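Local coordinates for protein spondin-1 (Homo sapiens, PDB 3COO) that binds heparin through its reelin-N domain and, as a secreted glycoprotein of the extracellular matrix, probably takes part in cell adhesion, at residues R24-Q29 with I146-D151; L73-E78 with V135-S140; D83-H88 with C106-T111. All coordinates share one frame; numbering follows the deposited sequence.

Interaction 1 (R24-Q29 with I146-D151); sequences RILRAQ and IIYFQD
Strands 25-27 and 147-149 pair in parallel, their axes 4.7 Å apart at closest and 37° apart in direction, with Ile25, Leu26 and Arg27 facing Ile147, Tyr148 and Phe149. The bonds alternate: Leu26 N gives to Ile147 O and Leu26 O takes Phe149 N, each at 3.0 Å, while Ile147 N reaches Arg24 O and Ala28 N reaches Phe149 O. On the face carrying Ile25 and Phe149, Ile25 sets CD1 against the edge of the Phe149 ring, 3.7 Å from CE1. Beneath them lie Ile74 and Thr72 of strand 72-77, so this two-stranded parallel sheet packs on the mixed sheet of the Reeler domain, an E-set-related all-beta fold. On the opposite face Leu26 runs alongside Tyr148, and its CD1 presses to 3.4 Å from Ile146 CG2, a tight contact. At the end of its strand, Arg27 bends at chi3 (88°) to meet Asp151, just past strand 147-149, side-on. Arg27 NE donates to Asp151 OD1 at 3.1 Å and Arg27 NH1 to Asp151 OD2 at 3.2 Å, a two-nitrogen salt bridge. OD1 is met syn but out of the carboxylate plane, which lies 53° from the guanidinium plane. A water donates to Asp151 OD2 and Ala28 O.

Interaction 2 (L73-E78 with V135-S140); sequences LIALRE and VILKAS
Lys138 lies across from Ile74 in a hydrogen-bonded antiparallel pair, and its aliphatic chain runs over the strand that it faces. Starting at the backbone, CB of Lys138 rests 3.9 Å from Ile74 CG1. The chain continues through CG and CD, where CD packs against the carbonyl O of Gln150, just past strand 147-149. A bend at chi3 (-51°) then brings CE of Lys138 against two neighbouring methyl groups on one side, Ile74 CD1 at 3.9 Å and Leu76 CD1 at 3.8 Å; Phe149 of strand 147-149 also packs on this carbon. The tip, NZ of Lys138, comes 3.6 Å from Leu76 CD1, a van der Waals contact of the amino group with a methyl, not a polar bond, with the Leu76 and Lys138 side chains crossing at about a right angle.

Four backbone bonds fix this register. Ile74 and Lys138 exchange N-H and C=O in both directions, as do Leu76 and Ile136, and Ile136 N to Leu76 O is the shortest at 2.7 Å. CA-H groups of Leu73, Ala75, Val135 and Leu137 add contacts to the same carbonyls. These are central strands of the mixed sheet in the Reeler domain. Ala75, Val135 and Leu137 turn to the other face, toward Trp125 of strand 120-126 and Val58 of strand 55-62, as expected where two sheets pack as a beta sandwich. At the far end Glu78, its CG anti to N (chi1 -154°), lays that carbon 3.7 Å from Ile136 CD1, while OE2 bridges to Lys158.

Chemically, the contact combines four backbone hydrogen bonds with largely apolar side-chain packing. Lys138 therefore contributes mainly its methylenes here, and the methyl groups around CE and NZ would probably offer its ammonium charge little stabilisation from this side.

Interaction 3 (D83-H88 with C106-T111); sequences DKEEDH and CPVAVT
A water links the segments through two polar atoms, lying 2.8 Å from His88 ND1 at the edge of the imidazole, in its plane, and donating to Val108 O at 2.7 Å. The other ring nitrogen, NE2, is hydrogen-bonded to Gly82 O, so His88 is tied at both nitrogens and its ring rotation is restricted. Val108 covers one face of that ring. Val108 CG2 sits 3.6 Å from the His88 ring centroid and 27° off the normal, a CH-pi contact displaced toward the rim, and 3.3 Å from His88 ND1. The torsion of Val108 explains this: CG2 occupies the place between the backbone N and the carbonyl carbon, while CG1, anti to the carbonyl carbon (chi1 -74°), is left for Glu85.

Residues 106-109 form a type I beta turn, closed by Ala109 N to Cys106 O, which leads into strand 110-112 of the mixed sheet. Facing it, residues 85-87 form a short 3-10 segment in the loop after strand 72-77. Cys106, disulfide-bonded to Cys22, brings SG obliquely to the His88 ring, 4.5 Å from its centroid. Glu85 extends toward the turn and bends at chi2, placing its OE2 3.5 Å from Pro107 CD and 3.6 Å from Val108 CG1. Tyr21 also packs on both Glu85 and Pro107.

Interaction 2 lies innermost, its centre about 5 Å from the centre of the chain, and the other two lie against it. Interaction 1, the centres of the two contacts about 10 Å apart, rests on Ile74 and Lys138 of interaction 2: Ile25 CG2 is 3.6 Å from Ile74 CD1, and Phe149 CB is 3.6 Å from Lys138 CE. Interaction 3 shares the mixed sheet with interaction 2, since strands 72-77 and 110-112 are neighbours; Leu73 N lies 2.8 Å from Val110 O, a probable hydrogen bond, and Leu76 CD2 packs 3.6 Å from His88 NE2. Interactions 1 and 3, about 12 Å apart between centres, also meet directly, with Ile25 CG1 4.1 Å from Cys106 SG.

Interaction 1 (R24-Q29 with I146-D151)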
loop_
_atom_site.group_PDB
_atom_site.type_symbol
_atom_site.label_atom_id
_atom_site.label_comp_id
_atom_site.label_asym_id
_atom_site.label_seq_id
_atom_site.Cartn_x
_atom_site.Cartn_y
_atom_site.Cartn_z
ATOM N N ARG A 24 -5.797 12.125 13.962
ATOM C CA ARG A 24 -5.859 10.770 13.398
ATOM C C ARG A 24 -4.534 10.003 13.496
ATOM O O ARG A 24 -4.384 8.951 12.889
ATOM C CB ARG A 24 -6.333 10.822 11.935
ATOM C CG ARG A 24 -7.764 11.343 11.808
ATOM C CD ARG A 24 -8.048 11.470 10.337
ATOM N NE ARG A 24 -9.281 12.192 10.042
ATOM C CZ ARG A 24 -9.720 12.390 8.799
ATOM N NH1 ARG A 24 -9.035 11.902 7.762
ATOM N NH2 ARG A 24 -10.839 13.063 8.593
ATOM N N ILE A 25 -3.620 10.484 14.317
ATOM C CA ILE A 25 -2.302 9.858 14.489
ATOM C C ILE A 25 -2.302 9.297 15.915
ATOM O O ILE A 25 -2.344 10.060 16.872
ATOM C CB ILE A 25 -1.143 10.899 14.325
ATOM C CG1 ILE A 25 -1.046 11.439 12.881
ATOM C CG2 ILE A 25 0.231 10.320 14.752
ATOM C CD1 ILE A 25 -0.735 10.422 11.819
ATOM N N LEU A 26 -2.266 7.975 16.051
ATOM C CA LEU A 26 -2.486 7.329 17.366
ATOM C C LEU A 26 -1.453 6.244 17.586
ATOM O O LEU A 26 -0.809 5.838 16.616
ATOM C CB LEU A 26 -3.895 6.724 17.428
ATOM C CG LEU A 26 -5.117 7.643 17.269
ATOM C CD1 LEU A 26 -6.405 6.851 17.388
ATOM C CD2 LEU A 26 -5.068 8.760 18.316
ATOM N N ARG A 27 -1.282 5.784 18.840
ATOM C CA ARG A 27 -0.384 4.654 19.137
ATOM C C ARG A 27 -1.220 3.410 19.176
ATOM O O ARG A 27 -2.244 3.396 19.846
ATOM C CB ARG A 27 0.261 4.760 20.516
ATOM C CG ARG A 27 1.392 5.671 20.663
ATOM C CD ARG A 27 1.598 5.914 22.160
ATOM N NE ARG A 27 2.474 4.919 22.762
ATOM C CZ ARG A 27 3.006 5.024 23.978
ATOM N NH1 ARG A 27 3.801 4.062 24.414
ATOM N NH2 ARG A 27 2.711 6.061 24.773
ATOM N N ALA A 28 -0.771 2.350 18.519
ATOM C CA ALA A 28 -1.396 1.048 18.680
ATOM C C ALA A 28 -1.273 0.556 20.131
ATOM O O ALA A 28 -0.204 0.684 20.747
ATOM C CB ALA A 28 -0.776 0.060 17.679
ATOM N N GLN A 29 -2.391 0.075 20.703
ATOM C CA GLN A 29 -2.418 -0.594 22.014
ATOM C C GLN A 29 -2.639 -2.106 21.755
ATOM O O GLN A 29 -3.379 -2.480 20.835
ATOM C CB GLN A 29 -3.547 -0.053 22.944
ATOM C CG GLN A 29 -3.820 1.465 22.865
ATOM C CD GLN A 29 -4.574 2.025 24.073
ATOM O OE1 GLN A 29 -5.339 1.316 24.728
ATOM N NE2 GLN A 29 -4.360 3.311 24.370
ATOM N N ILE A 146 -7.794 6.222 10.391
ATOM C CA ILE A 146 -6.980 6.386 11.584
ATOM C C ILE A 146 -5.717 5.560 11.423
ATOM O O ILE A 146 -5.771 4.355 11.075
ATOM C CB ILE A 146 -7.696 5.906 12.836
ATOM C CG1 ILE A 146 -9.129 6.472 12.900
ATOM C CG2 ILE A 146 -6.829 6.248 14.101
ATOM C CD1 ILE A 146 -9.181 8.004 13.092
ATOM N N ILE A 147 -4.600 6.222 11.678
ATOM C CA ILE A 147 -3.258 5.683 11.469
ATOM C C ILE A 147 -2.674 5.321 12.840
ATOM O O ILE A 147 -2.424 6.198 13.681
ATOM C CB ILE A 147 -2.350 6.702 10.772
ATOM C CG1 ILE A 147 -3.071 7.455 9.628
ATOM C CG2 ILE A 147 -1.006 6.051 10.289
ATOM C CD1 ILE A 147 -3.026 6.774 8.316
ATOM N N TYR A 148 -2.532 4.021 13.076
ATOM C CA TYR A 148 -1.996 3.497 14.327
ATOM C C TYR A 148 -0.566 3.137 14.077
ATOM O O TYR A 148 -0.210 2.642 12.971
ATOM C CB TYR A 148 -2.768 2.253 14.760
ATOM C CG TYR A 148 -4.178 2.544 15.186
ATOM C CD1 TYR A 148 -5.241 2.480 14.268
ATOM C CD2 TYR A 148 -4.447 2.905 16.486
ATOM C CE1 TYR A 148 -6.532 2.760 14.676
ATOM C CE2 TYR A 148 -5.707 3.187 16.900
ATOM C CZ TYR A 148 -6.747 3.108 15.986
ATOM O OH TYR A 148 -7.990 3.392 16.434
ATOM N N PHE A 149 0.294 3.508 15.020
ATOM C CA PHE A 149 1.738 3.329 14.837
ATOM C C PHE A 149 2.179 2.336 15.910
ATOM O O PHE A 149 1.624 2.322 17.021
ATOM C CB PHE A 149 2.522 4.654 15.014
ATOM C CG PHE A 149 2.366 5.635 13.879
ATOM C CD1 PHE A 149 1.222 6.442 13.773
ATOM C CD2 PHE A 149 3.344 5.738 12.898
ATOM C CE1 PHE A 149 1.109 7.370 12.699
ATOM C CE2 PHE A 149 3.259 6.674 11.847
ATOM C CZ PHE A 149 2.114 7.474 11.749
ATOM N N GLN A 150 3.186 1.519 15.608
ATOM C CA GLN A 150 3.693 0.568 16.613
ATOM C C GLN A 150 4.759 1.253 17.479
ATOM O O GLN A 150 5.587 2.045 16.955
ATOM C CB GLN A 150 4.264 -0.691 15.939
ATOM C CG GLN A 150 3.220 -1.603 15.235
ATOM C CD GLN A 150 2.177 -2.234 16.189
ATOM O OE1 GLN A 150 0.977 -2.238 15.896
ATOM N NE2 GLN A 150 2.635 -2.774 17.323
ATOM N N ASP A 151 4.735 0.961 18.785
ATOM C CA ASP A 151 5.745 1.450 19.736
ATOM C C ASP A 151 7.149 0.930 19.451
ATOM O O ASP A 151 8.138 1.627 19.724
ATOM C CB ASP A 151 5.427 1.023 21.180
ATOM C CG ASP A 151 4.166 1.672 21.747
ATOM O OD1 ASP A 151 3.610 2.590 21.106
ATOM O OD2 ASP A 151 3.758 1.261 22.870
HETATM O O HOH W 1 1.009 1.672 23.066
#

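Interaction 2 (L73-E78 with V135-S140)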
loop_
_atom_site.group_PDB
_atom_site.type_symbol
_atom_site.label_atom_id
_atom_site.label_comp_id
_atom_site.label_asym_id
_atom_site.label_seq_id
_atom_site.Cartn_x
_atom_site.Cartn_y
_atom_site.Cartn_z
ATOM N N LEU A 73 4.930 8.962 8.023
ATOM C CA LEU A 73 6.107 9.085 8.872
ATOM C C LEU A 73 5.928 10.190 9.893
ATOM O O LEU A 73 5.584 11.309 9.517
ATOM C CB LEU A 73 7.255 9.542 7.987
ATOM C CG LEU A 73 8.662 8.982 8.009
ATOM C CD1 LEU A 73 9.585 9.956 7.255
ATOM C CD2 LEU A 73 9.135 8.637 9.377
ATOM N N ILE A 74 6.263 9.913 11.147
ATOM C CA ILE A 74 6.185 10.932 12.196
ATOM C C ILE A 74 7.429 10.861 13.102
ATOM O O ILE A 74 8.187 9.879 13.068
ATOM C CB ILE A 74 4.901 10.804 13.094
ATOM C CG1 ILE A 74 4.903 9.506 13.907
ATOM C CG2 ILE A 74 3.597 10.912 12.251
ATOM C CD1 ILE A 74 3.657 9.308 14.792
ATOM N N ALA A 75 7.613 11.901 13.916
ATOM C CA ALA A 75 8.638 11.854 14.973
ATOM C C ALA A 75 8.057 12.376 16.262
ATOM O O ALA A 75 7.653 13.539 16.295
ATOM C CB ALA A 75 9.830 12.712 14.559
ATOM N N LEU A 76 8.027 11.545 17.315
ATOM C CA LEU A 76 7.396 11.897 18.573
ATOM C C LEU A 76 8.396 12.030 19.714
ATOM O O LEU A 76 9.399 11.307 19.744
ATOM C CB LEU A 76 6.353 10.853 19.006
ATOM C CG LEU A 76 5.222 10.630 17.976
ATOM C CD1 LEU A 76 4.146 9.761 18.565
ATOM C CD2 LEU A 76 4.631 11.934 17.506
ATOM N N ARG A 77 8.066 12.920 20.646
ATOM C CA ARG A 77 8.657 12.930 22.005
ATOM C C ARG A 77 8.285 11.591 22.606
ATOM O O ARG A 77 7.141 11.138 22.441
ATOM C CB ARG A 77 8.016 13.970 22.911
ATOM C CG ARG A 77 8.157 15.381 22.502
ATOM C CD ARG A 77 7.783 16.290 23.665
ATOM N NE ARG A 77 8.262 17.619 23.353
ATOM C CZ ARG A 77 9.302 18.227 23.918
ATOM N NH1 ARG A 77 9.623 19.428 23.477
ATOM N NH2 ARG A 77 9.989 17.678 24.931
ATOM N N GLU A 78 9.213 10.968 23.320
ATOM C CA GLU A 78 8.964 9.649 23.811
ATOM C C GLU A 78 7.739 9.689 24.755
ATOM O O GLU A 78 7.505 10.693 25.434
ATOM C CB GLU A 78 10.170 9.141 24.617
ATOM C CG GLU A 78 10.294 7.626 24.635
ATOM C CD GLU A 78 11.401 7.133 25.557
ATOM O OE1 GLU A 78 11.940 7.946 26.344
ATOM O OE2 GLU A 78 11.706 5.915 25.507
ATOM N N VAL A 135 13.527 10.981 21.259
ATOM C CA VAL A 135 12.539 11.039 20.186
ATOM C C VAL A 135 12.334 9.648 19.553
ATOM O O VAL A 135 13.294 8.907 19.398
ATOM C CB VAL A 135 13.015 12.084 19.105
ATOM C CG1 VAL A 135 12.115 12.064 17.869
ATOM C CG2 VAL A 135 12.995 13.477 19.739
ATOM N N ILE A 136 11.107 9.304 19.153
ATOM C CA ILE A 136 10.864 8.061 18.448
ATOM C C ILE A 136 10.379 8.424 17.039
ATOM O O ILE A 136 9.348 9.076 16.895
ATOM C CB ILE A 136 9.757 7.196 19.130
ATOM C CG1 ILE A 136 9.912 7.153 20.659
ATOM C CG2 ILE A 136 9.704 5.776 18.535
ATOM C CD1 ILE A 136 11.152 6.498 21.169
ATOM N N LEU A 137 11.153 8.031 16.028
ATOM C CA LEU A 137 10.795 8.186 14.620
ATOM C C LEU A 137 9.987 6.934 14.303
ATOM O O LEU A 137 10.415 5.827 14.665
ATOM C CB LEU A 137 12.063 8.260 13.731
ATOM C CG LEU A 137 12.871 9.572 13.622
ATOM C CD1 LEU A 137 13.411 9.951 14.948
ATOM C CD2 LEU A 137 14.101 9.423 12.679
ATOM N N LYS A 138 8.819 7.113 13.660
ATOM C CA LYS A 138 7.881 6.017 13.453
ATOM C C LYS A 138 7.278 6.071 12.048
ATOM O O LYS A 138 6.890 7.132 11.568
ATOM C CB LYS A 138 6.750 6.093 14.513
ATOM C CG LYS A 138 7.289 5.953 15.979
ATOM C CD LYS A 138 6.230 5.538 17.031
ATOM C CE LYS A 138 4.970 6.384 17.021
ATOM N NZ LYS A 138 4.141 6.200 18.295
ATOM N N ALA A 139 7.165 4.922 11.402
ATOM C CA ALA A 139 6.472 4.850 10.117
ATOM C C ALA A 139 5.287 3.894 10.226
ATOM O O ALA A 139 5.294 2.971 11.061
ATOM C CB ALA A 139 7.460 4.408 8.984
ATOM N N SER A 140 4.244 4.139 9.435
ATOM C CA SER A 140 3.171 3.161 9.302
ATOM C C SER A 140 2.888 2.916 7.819
ATOM O O SER A 140 2.942 3.852 7.017
ATOM C CB SER A 140 1.910 3.651 10.004
ATOM O OG SER A 140 0.811 2.883 9.596
#

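Interaction 3 (D83-H88 with C106-T111)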
loop_
_atom_site.group_PDB
_atom_site.type_symbol
_atom_site.label_atom_id
_atom_site.label_comp_id
_atom_site.label_asym_id
_atom_site.label_seq_id
_atom_site.Cartn_x
_atom_site.Cartn_y
_atom_site.Cartn_z
ATOM N N ASP A 83 -1.228 12.490 18.809
ATOM C CA ASP A 83 -2.483 13.045 18.297
ATOM C C ASP A 83 -2.682 14.528 18.584
ATOM O O ASP A 83 -3.814 15.037 18.451
ATOM C CB ASP A 83 -3.700 12.232 18.784
ATOM C CG ASP A 83 -3.880 12.299 20.276
ATOM O OD1 ASP A 83 -2.875 12.536 20.981
ATOM O OD2 ASP A 83 -5.016 12.143 20.734
ATOM N N LYS A 84 -1.615 15.166 19.048
ATOM C CA LYS A 84 -1.492 16.612 19.219
ATOM C C LYS A 84 -0.156 17.009 18.601
ATOM O O LYS A 84 0.859 16.324 18.786
ATOM C CB LYS A 84 -1.498 17.025 20.723
ATOM C CG LYS A 84 -2.641 16.391 21.534
ATOM C CD LYS A 84 -3.729 17.396 21.969
ATOM C CE LYS A 84 -5.139 16.778 21.886
ATOM N NZ LYS A 84 -6.215 17.806 22.028
ATOM N N GLU A 85 -0.160 18.134 17.894
ATOM C CA GLU A 85 1.032 18.659 17.223
ATOM C C GLU A 85 2.191 18.804 18.213
ATOM O O GLU A 85 3.340 18.503 17.887
ATOM C CB GLU A 85 0.682 20.013 16.604
ATOM C CG GLU A 85 1.676 20.581 15.604
ATOM C CD GLU A 85 0.964 20.987 14.304
ATOM O OE1 GLU A 85 0.036 21.844 14.349
ATOM O OE2 GLU A 85 1.299 20.411 13.241
ATOM N N GLU A 86 1.869 19.233 19.440
ATOM C CA GLU A 86 2.889 19.414 20.471
ATOM C C GLU A 86 3.613 18.119 20.873
ATOM O O GLU A 86 4.702 18.158 21.443
ATOM C CB GLU A 86 2.284 20.113 21.682
ATOM C CG GLU A 86 1.680 21.462 21.302
ATOM C CD GLU A 86 0.150 21.442 21.112
ATOM O OE1 GLU A 86 -0.492 22.297 21.769
ATOM O OE2 GLU A 86 -0.418 20.612 20.330
ATOM N N ASP A 87 3.018 16.977 20.537
ATOM C CA ASP A 87 3.652 15.675 20.755
ATOM C C ASP A 87 4.838 15.415 19.831
ATOM O O ASP A 87 5.622 14.496 20.103
ATOM C CB ASP A 87 2.637 14.527 20.569
ATOM C CG ASP A 87 1.608 14.445 21.679
ATOM O OD1 ASP A 87 1.782 15.086 22.719
ATOM O OD2 ASP A 87 0.637 13.706 21.504
ATOM N N HIS A 88 4.958 16.186 18.731
ATOM C CA HIS A 88 5.858 15.844 17.672
ATOM C C HIS A 88 7.190 16.585 17.871
ATOM O O HIS A 88 7.232 17.619 18.569
ATOM C CB HIS A 88 5.228 16.139 16.277
ATOM C CG HIS A 88 4.068 15.243 15.936
ATOM N ND1 HIS A 88 4.056 14.437 14.822
ATOM C CD2 HIS A 88 2.891 15.013 16.576
ATOM C CE1 HIS A 88 2.931 13.748 14.788
ATOM N NE2 HIS A 88 2.206 14.072 15.842
ATOM N N CYS A 106 -2.170 16.892 9.373
ATOM C CA CYS A 106 -1.127 16.821 10.394
ATOM C C CYS A 106 0.173 17.269 9.770
ATOM O O CYS A 106 0.950 16.438 9.302
ATOM C CB CYS A 106 -1.000 15.399 10.937
ATOM S SG CYS A 106 0.210 15.284 12.280
ATOM N N PRO A 107 0.386 18.599 9.691
ATOM C CA PRO A 107 1.510 19.122 8.869
ATOM C C PRO A 107 2.918 18.753 9.332
ATOM O O PRO A 107 3.867 18.944 8.587
ATOM C CB PRO A 107 1.288 20.643 8.870
ATOM C CG PRO A 107 -0.175 20.823 9.343
ATOM C CD PRO A 107 -0.427 19.678 10.271
ATOM N N VAL A 108 3.039 18.169 10.513
ATOM C CA VAL A 108 4.333 17.683 10.998
ATOM C C VAL A 108 4.608 16.220 10.560
ATOM O O VAL A 108 5.691 15.694 10.800
ATOM C CB VAL A 108 4.467 17.841 12.569
ATOM C CG1 VAL A 108 4.693 19.334 12.983
ATOM C CG2 VAL A 108 3.271 17.256 13.298
ATOM N N ALA A 109 3.638 15.562 9.928
ATOM C CA ALA A 109 3.817 14.181 9.506
ATOM C C ALA A 109 4.121 14.206 8.005
ATOM O O ALA A 109 3.754 15.164 7.325
ATOM C CB ALA A 109 2.519 13.395 9.785
ATOM N N VAL A 110 4.764 13.168 7.477
ATOM C CA VAL A 110 5.040 13.100 6.046
ATOM C C VAL A 110 4.262 11.901 5.464
ATOM O O VAL A 110 4.198 10.835 6.091
ATOM C CB VAL A 110 6.550 12.965 5.757
ATOM C CG1 VAL A 110 6.814 12.775 4.216
ATOM C CG2 VAL A 110 7.331 14.208 6.269
ATOM N N THR A 111 3.668 12.089 4.289
ATOM C CA THR A 111 3.014 10.976 3.579
ATOM C C THR A 111 3.430 10.944 2.114
ATOM O O THR A 111 4.103 11.841 1.638
ATOM C CB THR A 111 1.447 11.089 3.577
ATOM O OG1 THR A 111 1.036 12.184 2.742
ATOM C CG2 THR A 111 0.865 11.262 4.965
HETATM O O HOH W 2 6.222 14.403 13.106
#